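Local coordinates for protein glycerol trinitrate reductase (Agrobacterium tumefaciens, PDB 5EPD) that probably reduces glycerol trinitrate with an FMN cofactor, as a TIM-barrel member of the Old Yellow Enzyme family, here crystallised without its flavin, at residues A[341-355]-A[370-382]. Residues are numbered along the deposited sequence; the frame is centred on the assembly and turned at random.
Sequences IANPDLVERLQSGAP and AGYTDYPRFSETT
D345 and F378 share the one direct hydrogen bond between the segments: F378 N donates to D345 OD2 at 2.9 Å, on the syn side but 31° out of the carboxylate plane. The other carboxylate oxygen, OD1, is gripped side-on by R349, whose NE (3.0 Å from D345 OD1) and NH2 both donate to it. R349 NH1 donates to P355 O in the carbonyl plane (N-H...O angle 159°), tying helix 346-352 to the loop after it. CB of F378 sits over the middle of one guanidinium face, and N343 OD1 lies off-centre on the opposite face.

Two aromatic rings make CH-pi contacts. A342 CA stands 3.4 Å from the Y375 ring centroid; Y375 OH reaches on to N360. F378, its CG anti to the backbone N (chi1 169°), turns a ring face to A354, whose CB is 3.5 Å from the centroid and nearly on the normal.

Looser contacts fill in between. I341 CG2 adds an apolar contact to Y375 CE2, 3.7 Å. P344 CG abuts Y375 O, and D345 CB lies against one face of the R377 guanidinium, toward its rim. E348 OE2 is 4.2 Å from R377 NH2, too far for a salt bridge, and E348 OE1 bonds S70.

Water bridges join I341 O to Y372 O and A342 O to P376 O; I341 O also accepts from R68. The C-terminal segment is thus held against helices 338-342 and 346-352, which follow the last barrel strand, by one carboxylate, two waters and two ring faces. The buried D345 charge is probably balanced chiefly by R349, which probably also helps to hold the carboxylate in place for F378 N.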
loop_
_atom_site.group_PDB
_atom_site.type_symbol
_atom_site.label_atom_id
_atom_site.label_comp_id
_atom_site.label_asym_id
_atom_site.label_seq_id
_atom_site.Cartn_x
_atom_site.Cartn_y
_atom_site.Cartn_z
ATOM N N ILE A 341 -3.959 12.973 -5.827
ATOM C CA ILE A 341 -2.734 13.711 -6.177
ATOM C C ILE A 341 -3.100 15.156 -6.579
ATOM O O ILE A 341 -2.592 16.145 -6.015
ATOM C CB ILE A 341 -1.943 13.033 -7.322
ATOM C CG1 ILE A 341 -1.451 11.634 -6.905
ATOM C CG2 ILE A 341 -0.764 13.912 -7.734
ATOM C CD1 ILE A 341 -0.636 10.924 -7.966
ATOM N N ALA A 342 -4.012 15.270 -7.541
ATOM C CA ALA A 342 -4.295 16.573 -8.141
ATOM C C ALA A 342 -5.385 17.394 -7.408
ATOM O O ALA A 342 -5.438 18.591 -7.567
ATOM C CB ALA A 342 -4.654 16.397 -9.613
ATOM N N ASN A 343 -6.228 16.751 -6.605
ATOM C CA ASN A 343 -7.314 17.432 -5.850
ATOM C C ASN A 343 -7.208 17.176 -4.339
ATOM O O ASN A 343 -7.713 16.152 -3.852
ATOM C CB ASN A 343 -8.683 16.966 -6.346
ATOM C CG ASN A 343 -8.794 17.016 -7.868
ATOM O OD1 ASN A 343 -9.339 17.969 -8.444
ATOM N ND2 ASN A 343 -8.229 16.015 -8.531
ATOM N N PRO A 344 -6.545 18.092 -3.592
ATOM C CA PRO A 344 -6.428 17.870 -2.131
ATOM C C PRO A 344 -7.794 17.893 -1.433
ATOM O O PRO A 344 -7.990 17.242 -0.381
ATOM C CB PRO A 344 -5.518 19.023 -1.642
ATOM C CG PRO A 344 -5.519 20.040 -2.750
ATOM C CD PRO A 344 -5.810 19.289 -4.046
ATOM N N ASP A 345 -8.715 18.641 -2.044
ATOM C CA ASP A 345 -10.092 18.758 -1.590
ATOM C C ASP A 345 -11.046 17.782 -2.333
ATOM O O ASP A 345 -12.229 18.081 -2.504
ATOM C CB ASP A 345 -10.559 20.232 -1.711
ATOM C CG ASP A 345 -10.434 20.794 -3.134
ATOM O OD1 ASP A 345 -9.524 20.383 -3.891
ATOM O OD2 ASP A 345 -11.231 21.697 -3.493
ATOM N N LEU A 346 -10.514 16.623 -2.757
ATOM C CA LEU A 346 -11.268 15.620 -3.501
ATOM C C LEU A 346 -12.584 15.252 -2.837
ATOM O O LEU A 346 -13.602 15.129 -3.525
ATOM C CB LEU A 346 -10.457 14.313 -3.697
ATOM C CG LEU A 346 -11.153 13.230 -4.546
ATOM C CD1 LEU A 346 -11.410 13.729 -5.960
ATOM C CD2 LEU A 346 -10.315 11.972 -4.576
ATOM N N VAL A 347 -12.567 15.052 -1.516
ATOM C CA VAL A 347 -13.798 14.699 -0.815
ATOM C C VAL A 347 -14.866 15.777 -1.071
ATOM O O VAL A 347 -15.966 15.477 -1.551
ATOM C CB VAL A 347 -13.586 14.473 0.707
ATOM C CG1 VAL A 347 -14.913 14.154 1.397
ATOM C CG2 VAL A 347 -12.647 13.306 0.917
ATOM N N GLU A 348 -14.487 17.024 -0.797
ATOM C CA GLU A 348 -15.386 18.174 -0.916
ATOM C C GLU A 348 -15.925 18.311 -2.337
ATOM O O GLU A 348 -17.117 18.598 -2.521
ATOM C CB GLU A 348 -14.682 19.475 -0.480
ATOM C CG GLU A 348 -14.323 19.556 1.015
ATOM C CD GLU A 348 -13.007 18.850 1.412
ATOM O OE1 GLU A 348 -12.408 18.103 0.590
ATOM O OE2 GLU A 348 -12.561 19.047 2.570
ATOM N N ARG A 349 -15.052 18.094 -3.325
ATOM C CA ARG A 349 -15.421 18.223 -4.742
ATOM C C ARG A 349 -16.343 17.097 -5.207
ATOM O O ARG A 349 -17.173 17.296 -6.095
ATOM C CB ARG A 349 -14.182 18.219 -5.640
ATOM C CG ARG A 349 -13.284 19.438 -5.472
ATOM C CD ARG A 349 -12.380 19.566 -6.685
ATOM N NE ARG A 349 -11.145 20.281 -6.386
ATOM C CZ ARG A 349 -10.422 20.942 -7.289
ATOM N NH1 ARG A 349 -10.779 20.974 -8.574
ATOM N NH2 ARG A 349 -9.323 21.570 -6.904
ATOM N N LEU A 350 -16.180 15.908 -4.632
ATOM C CA LEU A 350 -17.033 14.772 -4.984
ATOM C C LEU A 350 -18.423 15.058 -4.439
ATOM O O LEU A 350 -19.448 14.785 -5.096
ATOM C CB LEU A 350 -16.457 13.455 -4.436
ATOM C CG LEU A 350 -15.173 12.911 -5.104
ATOM C CD1 LEU A 350 -14.671 11.710 -4.327
ATOM C CD2 LEU A 350 -15.391 12.527 -6.555
ATOM N N GLN A 351 -18.430 15.674 -3.263
ATOM C CA GLN A 351 -19.664 16.046 -2.573
ATOM C C GLN A 351 -20.406 17.219 -3.204
ATOM O O GLN A 351 -21.631 17.230 -3.185
ATOM C CB GLN A 351 -19.404 16.328 -1.075
ATOM C CG GLN A 351 -20.675 16.183 -0.234
ATOM C CD GLN A 351 -20.434 16.075 1.271
ATOM O OE1 GLN A 351 -19.377 16.450 1.766
ATOM N NE2 GLN A 351 -21.431 15.564 2.006
ATOM N N SER A 352 -19.689 18.205 -3.740
ATOM C CA SER A 352 -20.304 19.411 -4.353
ATOM C C SER A 352 -20.577 19.271 -5.869
ATOM O O SER A 352 -21.324 20.055 -6.463
ATOM C CB SER A 352 -19.362 20.609 -4.143
ATOM O OG SER A 352 -18.133 20.419 -4.874
ATOM N N GLY A 353 -19.945 18.286 -6.498
ATOM C CA GLY A 353 -19.876 18.233 -7.955
ATOM C C GLY A 353 -18.823 19.122 -8.657
ATOM O O GLY A 353 -18.800 19.207 -9.895
ATOM N N ALA A 354 -17.930 19.782 -7.930
ATOM C CA ALA A 354 -16.952 20.616 -8.645
ATOM C C ALA A 354 -16.061 19.733 -9.538
ATOM O O ALA A 354 -15.648 18.638 -9.129
ATOM C CB ALA A 354 -16.108 21.438 -7.678
ATOM N N PRO A 355 -15.775 20.193 -10.772
ATOM C CA PRO A 355 -14.917 19.333 -11.606
ATOM C C PRO A 355 -13.525 19.083 -10.964
ATOM O O PRO A 355 -13.056 19.867 -10.095
ATOM C CB PRO A 355 -14.803 20.105 -12.941
ATOM C CG PRO A 355 -15.812 21.215 -12.894
ATOM C CD PRO A 355 -16.087 21.487 -11.429
ATOM N N ALA A 370 6.489 21.280 -6.612
ATOM C CA ALA A 370 5.666 21.382 -7.802
ATOM C C ALA A 370 5.161 20.011 -8.271
ATOM O O ALA A 370 5.940 19.077 -8.510
ATOM C CB ALA A 370 6.421 22.080 -8.914
ATOM N N GLY A 371 3.850 19.911 -8.417
ATOM C CA GLY A 371 3.178 18.640 -8.749
ATOM C C GLY A 371 3.005 17.720 -7.550
ATOM O O GLY A 371 2.797 16.506 -7.724
ATOM N N TYR A 372 3.125 18.315 -6.355
ATOM C CA TYR A 372 3.083 17.629 -5.056
ATOM C C TYR A 372 2.102 18.403 -4.141
ATOM O O TYR A 372 0.937 17.969 -3.926
ATOM C CB TYR A 372 4.503 17.555 -4.448
ATOM C CG TYR A 372 4.679 16.681 -3.172
ATOM C CD1 TYR A 372 4.224 15.374 -3.127
ATOM C CD2 TYR A 372 5.376 17.167 -2.041
ATOM C CE1 TYR A 372 4.402 14.584 -1.994
ATOM C CE2 TYR A 372 5.556 16.383 -0.906
ATOM C CZ TYR A 372 5.067 15.085 -0.891
ATOM O OH TYR A 372 5.226 14.267 0.218
ATOM N N THR A 373 2.561 19.558 -3.644
ATOM C CA THR A 373 1.810 20.370 -2.692
ATOM C C THR A 373 1.309 21.677 -3.296
ATOM O O THR A 373 0.735 22.488 -2.588
ATOM C CB THR A 373 2.671 20.724 -1.476
ATOM O OG1 THR A 373 3.948 21.204 -1.922
ATOM C CG2 THR A 373 2.866 19.521 -0.597
ATOM N N ASP A 374 1.500 21.901 -4.595
ATOM C CA ASP A 374 1.004 23.160 -5.209
ATOM C C ASP A 374 -0.283 22.992 -6.043
ATOM O O ASP A 374 -0.662 23.868 -6.831
ATOM C CB ASP A 374 2.105 23.805 -6.051
ATOM C CG ASP A 374 2.421 23.015 -7.295
ATOM O OD1 ASP A 374 2.007 21.823 -7.398
ATOM O OD2 ASP A 374 3.107 23.585 -8.169
ATOM N N TYR A 375 -0.949 21.854 -5.887
ATOM C CA TYR A 375 -2.239 21.657 -6.529
ATOM C C TYR A 375 -3.303 22.503 -5.804
ATOM O O TYR A 375 -3.618 22.243 -4.629
ATOM C CB TYR A 375 -2.638 20.183 -6.488
ATOM C CG TYR A 375 -2.026 19.319 -7.566
ATOM C CD1 TYR A 375 -2.496 19.372 -8.876
ATOM C CD2 TYR A 375 -0.997 18.424 -7.268
ATOM C CE1 TYR A 375 -1.939 18.571 -9.859
ATOM C CE2 TYR A 375 -0.457 17.597 -8.235
ATOM C CZ TYR A 375 -0.918 17.684 -9.529
ATOM O OH TYR A 375 -0.406 16.850 -10.478
ATOM N N PRO A 376 -3.875 23.501 -6.500
ATOM C CA PRO A 376 -4.907 24.328 -5.859
ATOM C C PRO A 376 -6.172 23.561 -5.426
ATOM O O PRO A 376 -6.571 22.592 -6.085
ATOM C CB PRO A 376 -5.301 25.293 -6.977
ATOM C CG PRO A 376 -5.142 24.469 -8.222
ATOM C CD PRO A 376 -3.850 23.711 -7.965
ATOM N N ARG A 377 -6.806 24.038 -4.354
ATOM C CA ARG A 377 -8.217 23.708 -4.059
ATOM C C ARG A 377 -9.149 24.348 -5.105
ATOM O O ARG A 377 -8.717 25.148 -5.927
ATOM C CB ARG A 377 -8.577 24.150 -2.643
ATOM C CG ARG A 377 -7.746 23.433 -1.585
ATOM C CD ARG A 377 -7.949 23.992 -0.192
ATOM N NE ARG A 377 -9.334 23.806 0.231
ATOM C CZ ARG A 377 -9.826 22.732 0.852
ATOM N NH1 ARG A 377 -9.056 21.693 1.170
ATOM N NH2 ARG A 377 -11.120 22.704 1.162
ATOM N N PHE A 378 -10.432 24.007 -5.079
ATOM C CA PHE A 378 -11.316 24.347 -6.216
ATOM C C PHE A 378 -11.543 25.861 -6.457
ATOM O O PHE A 378 -11.558 26.334 -7.618
ATOM C CB PHE A 378 -12.655 23.603 -6.110
ATOM C CG PHE A 378 -13.681 24.102 -7.076
ATOM C CD1 PHE A 378 -13.473 23.981 -8.448
ATOM C CD2 PHE A 378 -14.822 24.759 -6.625
ATOM C CE1 PHE A 378 -14.404 24.462 -9.361
ATOM C CE2 PHE A 378 -15.754 25.252 -7.536
ATOM C CZ PHE A 378 -15.551 25.097 -8.913
ATOM N N SER A 379 -11.728 26.618 -5.380
ATOM C CA SER A 379 -11.885 28.081 -5.497
ATOM C C SER A 379 -10.697 28.821 -6.165
ATOM O O SER A 379 -10.871 29.923 -6.691
ATOM C CB SER A 379 -12.137 28.679 -4.113
ATOM O OG SER A 379 -11.277 28.096 -3.143
ATOM N N GLU A 380 -9.504 28.208 -6.130
ATOM C CA GLU A 380 -8.275 28.775 -6.695
ATOM C C GLU A 380 -7.891 28.100 -8.023
ATOM O O GLU A 380 -6.725 27.763 -8.243
ATOM C CB GLU A 380 -7.123 28.628 -5.684
ATOM C CG GLU A 380 -7.217 29.581 -4.507
ATOM C CD GLU A 380 -8.248 29.135 -3.508
ATOM O OE1 GLU A 380 -8.072 28.001 -2.994
ATOM O OE2 GLU A 380 -9.224 29.901 -3.257
ATOM N N THR A 381 -8.871 27.904 -8.900
ATOM C CA THR A 381 -8.700 27.100 -10.133
ATOM C C THR A 381 -9.371 27.695 -11.367
ATOM O O THR A 381 -9.042 27.340 -12.508
ATOM C CB THR A 381 -9.328 25.704 -9.943
ATOM O OG1 THR A 381 -9.151 25.281 -8.585
ATOM C CG2 THR A 381 -8.698 24.680 -10.886
ATOM N N THR A 382 -10.306 28.612 -11.130
ATOM C CA THR A 382 -11.271 29.029 -12.136
ATOM C C THR A 382 -11.215 30.559 -12.425
ATOM O O THR A 382 -10.679 31.343 -11.613
ATOM C CB THR A 382 -12.681 28.614 -11.676
ATOM O OG1 THR A 382 -13.009 29.314 -10.465
ATOM C CG2 THR A 382 -12.742 27.094 -11.412
HETATM O O HOH W 1 0.328 15.662 -5.071
HETATM O O HOH W 2 -6.064 21.294 -8.636
#